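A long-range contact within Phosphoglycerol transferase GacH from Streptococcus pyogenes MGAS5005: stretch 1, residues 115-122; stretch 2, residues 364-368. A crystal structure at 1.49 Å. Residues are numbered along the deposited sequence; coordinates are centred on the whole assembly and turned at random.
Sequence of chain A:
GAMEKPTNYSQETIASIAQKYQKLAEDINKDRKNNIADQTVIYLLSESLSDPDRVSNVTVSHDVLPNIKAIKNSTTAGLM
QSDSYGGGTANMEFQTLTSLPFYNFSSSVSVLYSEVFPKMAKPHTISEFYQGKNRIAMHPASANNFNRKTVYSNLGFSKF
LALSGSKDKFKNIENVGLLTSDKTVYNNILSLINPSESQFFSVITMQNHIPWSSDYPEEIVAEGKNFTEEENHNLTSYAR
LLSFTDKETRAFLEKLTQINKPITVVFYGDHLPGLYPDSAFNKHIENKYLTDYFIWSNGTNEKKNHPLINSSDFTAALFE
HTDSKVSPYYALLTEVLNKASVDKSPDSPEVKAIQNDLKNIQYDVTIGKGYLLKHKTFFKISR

Stretch 1 115-122: EVFPKMAK
Stretch 2 (364-368) DVTIG

The two stretches, at least 244 residues apart in sequence where they touch, bury 242 Å² between them, both sides summed. No direct hydrogen bond crosses the interface; van der Waals packing and two bridging waters make the join. The backbones come closest at Met-120 and Thr-366, whose CA atoms lie 4.8 Å apart.

Glu-115 (phi/psi -109/-22) stays out of reach. Val-116 (-116/-51, chi1 t) is buried and sets CG1 3.8 Å from Thr-366 CG2, a methyl-to-methyl contact. Two i-to-i+3 backbone hydrogen bonds define the turn: Lys-119 N to Val-116 O is 2.9 Å, and Met-120 N to Phe-117 O is 3.0 Å. These bonds fix the 3-10 segment 117-119 (-50/-48, -64/-19, -90/-6), where Phe-117, chi1 t, directs its CA-to-CB bond away from stretch 2.

Lys-119 (m, t, t, m) starts toward stretch 2, but its end leads away, leaving CD 4.3 Å from Ile-367 CG2 (Ile-367 chi1 p, chi2 t; -109/5). Lys-119 O sits 3.3 Å from Thr-366 O; both are acceptors, so they cannot bond to each other.

Met-120 then extends to -81/122. Its rotamer m, t, p places Met-120 CG 4.0 Å from Thr-366 CG2 (chi1 p; -107/-82) and Met-120 CE 4.3 Å from Val-365 CG2 (chi1 m; -89/-5), both apolar contacts. Met-120 CA is 3.8 Å from Val-365 O.

At Ala-121 (-68/-31) and Lys-122 (-155/74), water completes the junction. Water 1 accepts from Ala-121 N at 2.9 Å and can donate to Thr-366 O at 2.8 Å, though it has more acceptors within reach than protons; water 2 accepts from Lys-122 N at 3.1 Å and donates to Val-365 O at 2.8 Å. Consecutive amides are thus linked to consecutive carbonyls in reverse order. The Lys-122 CA-to-CB bond points sideways and the end of the side chain (m, t, t, t) leads away.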

# COMPACT_ATOMS: atom_id res chain seq x y z
N GLU A 115 3.48 18.09 -0.03
CA GLU A 115 4.35 18.77 -0.97
C GLU A 115 4.10 18.45 -2.43
O GLU A 115 4.53 19.21 -3.30
CB GLU A 115 5.81 18.42 -0.68
CG GLU A 115 6.25 18.84 0.71
CD GLU A 115 7.63 18.38 1.06
OE1 GLU A 115 8.57 18.63 0.28
OE2 GLU A 115 7.80 17.76 2.14
N VAL A 116 3.48 17.31 -2.73
CA VAL A 116 3.25 16.89 -4.11
C VAL A 116 1.75 16.81 -4.42
O VAL A 116 1.29 17.41 -5.40
CB VAL A 116 3.95 15.56 -4.43
CG1 VAL A 116 3.55 15.06 -5.84
CG2 VAL A 116 5.45 15.72 -4.37
N PHE A 117 0.99 16.11 -3.59
CA PHE A 117 -0.44 16.00 -3.86
C PHE A 117 -1.10 17.35 -4.14
O PHE A 117 -1.84 17.45 -5.13
CB PHE A 117 -1.19 15.24 -2.75
CG PHE A 117 -2.65 15.02 -3.07
CD1 PHE A 117 -3.59 15.99 -2.77
CD2 PHE A 117 -3.05 13.87 -3.72
CE1 PHE A 117 -4.92 15.80 -3.08
CE2 PHE A 117 -4.39 13.68 -4.05
CZ PHE A 117 -5.32 14.65 -3.73
N PRO A 118 -0.89 18.39 -3.34
CA PRO A 118 -1.62 19.65 -3.58
C PRO A 118 -1.27 20.31 -4.90
O PRO A 118 -2.03 21.16 -5.38
CB PRO A 118 -1.22 20.55 -2.40
CG PRO A 118 -0.73 19.57 -1.34
CD PRO A 118 -0.11 18.43 -2.08
N LYS A 119 -0.14 19.94 -5.49
CA LYS A 119 0.24 20.54 -6.76
C LYS A 119 -0.29 19.78 -7.96
O LYS A 119 -0.15 20.27 -9.09
CB LYS A 119 1.76 20.65 -6.82
CG LYS A 119 2.30 21.67 -5.82
CD LYS A 119 3.81 21.76 -5.82
CE LYS A 119 4.28 22.69 -4.70
NZ LYS A 119 3.48 23.95 -4.64
N MET A 120 -0.91 18.62 -7.77
CA MET A 120 -1.41 17.82 -8.88
C MET A 120 -2.74 18.38 -9.36
O MET A 120 -3.70 18.45 -8.59
CB MET A 120 -1.55 16.37 -8.45
CG MET A 120 -0.22 15.75 -8.00
SD MET A 120 -0.33 14.06 -7.41
CE MET A 120 -0.71 13.17 -8.92
N ALA A 121 -2.81 18.76 -10.63
CA ALA A 121 -4.01 19.40 -11.13
C ALA A 121 -5.20 18.46 -11.18
O ALA A 121 -6.35 18.91 -11.06
CB ALA A 121 -3.77 19.96 -12.54
N LYS A 122 -4.96 17.17 -11.41
CA LYS A 122 -6.01 16.18 -11.62
C LYS A 122 -5.46 14.81 -11.22
O LYS A 122 -5.18 13.98 -12.10
CB LYS A 122 -6.49 16.18 -13.07
CG LYS A 122 -7.17 17.48 -13.48
CD LYS A 122 -7.72 17.41 -14.92
CE LYS A 122 -8.44 18.71 -15.29
NZ LYS A 122 -8.98 18.68 -16.67
N ASP A 364 4.75 15.03 -15.79
CA ASP A 364 3.69 15.74 -16.48
C ASP A 364 2.51 16.01 -15.56
O ASP A 364 1.89 17.08 -15.64
CB ASP A 364 3.21 14.94 -17.69
CG ASP A 364 2.27 15.74 -18.55
OD1 ASP A 364 2.77 16.71 -19.17
OD2 ASP A 364 1.05 15.42 -18.60
N VAL A 365 2.16 15.04 -14.71
CA VAL A 365 0.97 15.15 -13.87
C VAL A 365 1.23 15.82 -12.52
O VAL A 365 0.27 16.06 -11.78
CB VAL A 365 0.32 13.77 -13.63
CG1 VAL A 365 0.04 13.05 -14.95
CG2 VAL A 365 1.19 12.89 -12.72
N THR A 366 2.48 16.13 -12.19
CA THR A 366 2.76 16.78 -10.91
C THR A 366 3.12 18.24 -11.15
O THR A 366 2.25 19.12 -11.04
CB THR A 366 3.83 16.02 -10.11
OG1 THR A 366 5.00 15.82 -10.90
CG2 THR A 366 3.30 14.66 -9.65
N ILE A 367 4.37 18.52 -11.49
CA ILE A 367 4.79 19.90 -11.66
C ILE A 367 5.04 20.27 -13.11
O ILE A 367 5.46 21.41 -13.39
CB ILE A 367 6.00 20.22 -10.75
CG1 ILE A 367 7.20 19.36 -11.15
CG2 ILE A 367 5.61 19.95 -9.28
CD1 ILE A 367 8.50 19.84 -10.55
N GLY A 368 4.74 19.38 -14.05
CA GLY A 368 4.92 19.65 -15.46
C GLY A 368 3.74 20.37 -16.09
O GLY A 368 2.93 21.02 -15.43
O HOH W 1 -0.36 19.40 -12.05
O HOH W 2 -2.34 16.23 -12.66